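Local structure of 6-aminohexanoate-dimer hydrolase (Bacillus anthracis, 4GB7) at residues L101-V114 against Y123-H136. The protein probably hydrolyses the amide bond of 6-aminohexanoate dimers or related substrates, as a serine hydrolase of the beta-lactamase fold. Sequence-based numbering, arbitrary orientation.
Sequences LKELLDDNKTDAFV and YERYFNGYNESEPH
The beta hairpin at the edge of the five-stranded antiparallel sheet of this beta-lactamase-like fold pairs strand 110-114 with strand 123-126, and helix 101-107 lies against one face of it. Phe113 and Arg125 form the hydrogen-bonded pair: Phe113 N gives to Arg125 O at 2.9 Å, and Arg125 N returns a bond to Phe113 O. Phe127 N extends the ladder to Asp111 O.

Phe127 wedges between helix 101-107 and the hairpin, a place suited to a large flat apolar group. With CG anti to its carbonyl carbon (chi1 -61°), its ring extends to the helix, where Phe127 CZ meets Leu105 CB at 3.8 Å and Phe127 CE2 lies 3.8 Å from Lys102 CG; Thr110 CG2 packs on Phe127 CE1. Farther along, Phe113 CD2 meets Tyr123 CD2 at 3.9 Å, edge against edge, while Leu105 CD2 lies over one face of the Phe113 ring, toward its rim. Leu101 CD2 touches Tyr123 CE2. The tyrosine also lays CE1 over the centre of the Arg125 guanidinium, and both residues bond Asp87.

On the other face, small Ala112 lets its CB pack 3.7 Å from Tyr126 CD1. Beyond the type I' turn 127-130, the chain returns to Asp111: His136 NE2 donates to Asp111 OD2 at 2.6 Å, almost straight (177°) and in the imidazole plane, meeting the carboxylate's anti side. Arg54 and Ser394 also bind this buried carboxylate, which probably helps to keep it charged.

Backbone hydrogen bonds join the hairpin to strand 387-393, with a classic bulge where Asp111 and Ala112 both face Phe392. Helix 402-417 touches Leu101 and Thr110 on the Phe113 side, whereas helix 307-318 covers Ala112 and Val114 on the opposite face.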
# COMPACT_ATOMS: atom_id res chain seq x y z
N LEU A 101 -9.90 14.91 17.12
CA LEU A 101 -9.13 13.98 16.30
C LEU A 101 -8.78 12.62 16.96
O LEU A 101 -9.05 11.57 16.38
CB LEU A 101 -7.82 14.66 15.87
CG LEU A 101 -6.81 13.81 15.13
CD1 LEU A 101 -7.43 13.37 13.80
CD2 LEU A 101 -5.52 14.57 14.93
N LYS A 102 -8.22 12.63 18.17
CA LYS A 102 -7.79 11.36 18.77
C LYS A 102 -8.98 10.41 18.97
O LYS A 102 -8.90 9.23 18.68
CB LYS A 102 -6.99 11.57 20.07
CG LYS A 102 -6.36 10.31 20.69
CD LYS A 102 -5.87 10.57 22.12
CE LYS A 102 -5.31 9.34 22.85
NZ LYS A 102 -5.09 9.64 24.31
N GLU A 103 -10.09 10.92 19.50
CA GLU A 103 -11.25 10.09 19.67
C GLU A 103 -11.84 9.58 18.37
O GLU A 103 -12.29 8.43 18.31
CB GLU A 103 -12.32 10.87 20.42
CG GLU A 103 -12.07 10.91 21.91
CD GLU A 103 -12.38 9.57 22.56
OE1 GLU A 103 -13.60 9.34 22.81
OE2 GLU A 103 -11.46 8.74 22.79
N LEU A 104 -11.77 10.39 17.32
CA LEU A 104 -12.29 10.00 15.99
C LEU A 104 -11.43 8.83 15.45
O LEU A 104 -11.93 7.80 14.99
CB LEU A 104 -12.29 11.16 15.01
CG LEU A 104 -12.64 10.88 13.53
CD1 LEU A 104 -14.12 10.57 13.38
CD2 LEU A 104 -12.24 12.09 12.70
N LEU A 105 -10.11 9.00 15.52
CA LEU A 105 -9.22 7.92 15.12
C LEU A 105 -9.52 6.60 15.83
O LEU A 105 -9.63 5.56 15.20
CB LEU A 105 -7.75 8.33 15.29
CG LEU A 105 -7.17 9.53 14.54
CD1 LEU A 105 -5.80 9.93 15.08
CD2 LEU A 105 -7.08 9.23 13.05
N ASP A 106 -9.68 6.66 17.15
CA ASP A 106 -9.91 5.46 17.95
C ASP A 106 -11.28 4.83 17.57
O ASP A 106 -11.39 3.61 17.50
CB ASP A 106 -9.84 5.82 19.47
CG ASP A 106 -9.65 4.62 20.38
OD1 ASP A 106 -9.25 3.56 19.96
OD2 ASP A 106 -9.94 4.73 21.62
N ASP A 107 -12.29 5.70 17.37
CA ASP A 107 -13.65 5.26 17.09
C ASP A 107 -13.68 4.48 15.77
O ASP A 107 -14.56 3.64 15.54
CB ASP A 107 -14.61 6.45 17.00
CG ASP A 107 -16.08 6.01 17.03
OD1 ASP A 107 -16.44 5.14 17.86
OD2 ASP A 107 -16.89 6.55 16.25
N ASN A 108 -12.70 4.75 14.92
CA ASN A 108 -12.61 4.08 13.64
C ASN A 108 -11.48 3.07 13.56
O ASN A 108 -11.04 2.68 12.47
CB ASN A 108 -12.58 5.08 12.49
CG ASN A 108 -13.89 5.83 12.37
OD1 ASN A 108 -14.83 5.38 11.68
ND2 ASN A 108 -13.96 6.97 13.04
N LYS A 109 -11.07 2.60 14.71
CA LYS A 109 -10.18 1.44 14.83
C LYS A 109 -8.81 1.75 14.22
O LYS A 109 -8.15 0.87 13.72
CB LYS A 109 -10.83 0.17 14.30
CG LYS A 109 -12.08 -0.16 15.12
CD LYS A 109 -12.82 -1.40 14.60
CE LYS A 109 -13.93 -1.85 15.52
NZ LYS A 109 -15.01 -0.85 15.67
N THR A 110 -8.38 3.01 14.30
CA THR A 110 -7.01 3.35 13.98
C THR A 110 -6.06 2.69 15.00
O THR A 110 -6.32 2.62 16.20
CB THR A 110 -6.82 4.87 14.02
OG1 THR A 110 -7.72 5.49 13.09
CG2 THR A 110 -5.31 5.29 13.85
N ASP A 111 -4.96 2.17 14.50
CA ASP A 111 -3.88 1.60 15.33
C ASP A 111 -2.68 2.54 15.48
O ASP A 111 -2.02 2.51 16.53
CB ASP A 111 -3.40 0.25 14.77
CG ASP A 111 -4.45 -0.84 14.85
OD1 ASP A 111 -5.20 -0.94 15.84
OD2 ASP A 111 -4.54 -1.62 13.90
N ALA A 112 -2.36 3.27 14.39
CA ALA A 112 -1.25 4.21 14.37
C ALA A 112 -1.56 5.39 13.49
O ALA A 112 -2.13 5.24 12.41
CB ALA A 112 0.03 3.55 13.89
N PHE A 113 -1.11 6.55 13.93
CA PHE A 113 -1.31 7.78 13.20
C PHE A 113 -0.05 8.61 13.39
O PHE A 113 0.32 8.91 14.50
CB PHE A 113 -2.57 8.48 13.65
CG PHE A 113 -2.96 9.64 12.81
CD1 PHE A 113 -3.58 9.44 11.58
CD2 PHE A 113 -2.69 10.94 13.21
CE1 PHE A 113 -3.95 10.52 10.80
CE2 PHE A 113 -3.11 12.02 12.46
CZ PHE A 113 -3.70 11.81 11.23
N VAL A 114 0.65 8.89 12.30
CA VAL A 114 1.88 9.66 12.32
C VAL A 114 1.79 10.84 11.34
O VAL A 114 1.47 10.64 10.13
CB VAL A 114 3.07 8.77 11.93
CG1 VAL A 114 4.36 9.58 11.81
CG2 VAL A 114 3.23 7.59 12.93
N TYR A 123 3.40 14.57 15.38
CA TYR A 123 2.35 13.93 16.17
C TYR A 123 2.31 12.48 15.82
O TYR A 123 2.34 12.13 14.65
CB TYR A 123 1.01 14.52 15.82
CG TYR A 123 -0.20 14.04 16.56
CD1 TYR A 123 -0.35 14.32 17.90
CD2 TYR A 123 -1.22 13.36 15.90
CE1 TYR A 123 -1.51 13.94 18.55
CE2 TYR A 123 -2.38 12.95 16.55
CZ TYR A 123 -2.51 13.25 17.88
OH TYR A 123 -3.68 12.92 18.50
N GLU A 124 2.33 11.65 16.83
CA GLU A 124 2.14 10.22 16.67
C GLU A 124 1.31 9.67 17.79
O GLU A 124 1.53 10.03 18.97
CB GLU A 124 3.43 9.43 16.54
CG GLU A 124 4.40 9.64 17.66
CD GLU A 124 5.65 8.78 17.60
OE1 GLU A 124 5.76 7.91 16.72
OE2 GLU A 124 6.54 8.99 18.46
N ARG A 125 0.38 8.79 17.42
CA ARG A 125 -0.45 8.12 18.38
C ARG A 125 -0.63 6.68 17.97
O ARG A 125 -0.76 6.39 16.78
CB ARG A 125 -1.81 8.78 18.50
CG ARG A 125 -1.75 10.18 19.10
CD ARG A 125 -1.54 10.10 20.61
NE ARG A 125 -1.52 11.44 21.18
CZ ARG A 125 -0.47 12.24 21.37
NH1 ARG A 125 0.77 11.93 20.96
NH2 ARG A 125 -0.67 13.41 21.99
N TYR A 126 -0.60 5.81 18.98
CA TYR A 126 -0.76 4.34 18.84
C TYR A 126 -1.91 3.91 19.72
O TYR A 126 -2.08 4.42 20.86
CB TYR A 126 0.54 3.60 19.19
CG TYR A 126 1.68 4.05 18.31
CD1 TYR A 126 1.90 3.48 17.08
CD2 TYR A 126 2.43 5.19 18.64
CE1 TYR A 126 2.87 3.97 16.24
CE2 TYR A 126 3.41 5.68 17.82
CZ TYR A 126 3.60 5.11 16.61
OH TYR A 126 4.57 5.63 15.78
N PHE A 127 -2.75 3.01 19.21
CA PHE A 127 -4.04 2.75 19.86
C PHE A 127 -4.19 1.26 20.14
O PHE A 127 -3.53 0.44 19.54
CB PHE A 127 -5.20 3.21 19.00
CG PHE A 127 -5.23 4.67 18.67
CD1 PHE A 127 -4.50 5.19 17.63
CD2 PHE A 127 -6.02 5.52 19.39
CE1 PHE A 127 -4.50 6.54 17.34
CE2 PHE A 127 -6.05 6.88 19.11
CZ PHE A 127 -5.30 7.39 18.07
N ASN A 128 -5.13 0.91 21.03
CA ASN A 128 -5.55 -0.47 21.22
C ASN A 128 -4.43 -1.41 21.62
O ASN A 128 -4.47 -2.59 21.33
CB ASN A 128 -6.30 -1.01 19.95
CG ASN A 128 -7.05 -2.30 20.21
OD1 ASN A 128 -7.06 -3.20 19.36
ND2 ASN A 128 -7.75 -2.37 21.37
N GLY A 129 -3.40 -0.87 22.29
CA GLY A 129 -2.33 -1.69 22.74
C GLY A 129 -1.33 -2.00 21.68
O GLY A 129 -0.35 -2.74 21.94
N TYR A 130 -1.51 -1.42 20.50
CA TYR A 130 -0.58 -1.69 19.41
C TYR A 130 0.82 -1.10 19.70
O TYR A 130 0.97 0.11 20.04
CB TYR A 130 -1.12 -1.18 18.09
CG TYR A 130 -0.11 -1.18 16.97
CD1 TYR A 130 0.51 -2.35 16.56
CD2 TYR A 130 0.27 0.02 16.35
CE1 TYR A 130 1.38 -2.35 15.50
CE2 TYR A 130 1.18 0.02 15.29
CZ TYR A 130 1.74 -1.14 14.91
OH TYR A 130 2.68 -1.07 13.90
N ASN A 131 1.85 -1.93 19.52
CA ASN A 131 3.25 -1.58 19.79
C ASN A 131 3.83 -0.87 18.58
O ASN A 131 3.91 -1.44 17.48
CB ASN A 131 4.05 -2.88 20.11
CG ASN A 131 5.54 -2.64 20.45
OD1 ASN A 131 6.13 -1.65 20.05
ND2 ASN A 131 6.14 -3.60 21.18
N GLU A 132 4.26 0.38 18.80
CA GLU A 132 4.79 1.23 17.74
C GLU A 132 5.94 0.61 16.96
O GLU A 132 6.21 0.99 15.79
CB GLU A 132 5.27 2.56 18.31
CG GLU A 132 6.31 2.46 19.42
CD GLU A 132 6.40 3.74 20.22
OE1 GLU A 132 5.95 3.77 21.38
OE2 GLU A 132 6.93 4.75 19.70
N SER A 133 6.63 -0.33 17.59
CA SER A 133 7.84 -0.91 16.96
C SER A 133 7.59 -2.25 16.25
O SER A 133 8.53 -2.84 15.70
CB SER A 133 8.98 -1.04 17.99
OG SER A 133 9.41 0.23 18.48
N GLU A 134 6.35 -2.72 16.26
CA GLU A 134 5.99 -4.00 15.62
C GLU A 134 5.35 -3.74 14.28
O GLU A 134 4.51 -2.89 14.14
CB GLU A 134 5.05 -4.83 16.47
CG GLU A 134 5.69 -5.38 17.74
CD GLU A 134 6.75 -6.46 17.50
OE1 GLU A 134 6.72 -7.22 16.51
OE2 GLU A 134 7.68 -6.55 18.29
N PRO A 135 5.79 -4.45 13.24
CA PRO A 135 5.17 -4.16 11.96
C PRO A 135 3.64 -4.38 11.92
O PRO A 135 3.12 -5.35 12.50
CB PRO A 135 5.92 -5.11 11.02
CG PRO A 135 7.27 -5.27 11.66
CD PRO A 135 6.96 -5.34 13.12
N HIS A 136 2.95 -3.57 11.14
CA HIS A 136 1.50 -3.62 10.97
C HIS A 136 1.18 -4.02 9.57
O HIS A 136 1.93 -3.70 8.64
CB HIS A 136 0.99 -2.19 11.17
CG HIS A 136 -0.51 -2.09 11.39
ND1 HIS A 136 -1.41 -2.21 10.40
CD2 HIS A 136 -1.23 -1.85 12.56
CE1 HIS A 136 -2.65 -2.04 10.91
NE2 HIS A 136 -2.54 -1.85 12.25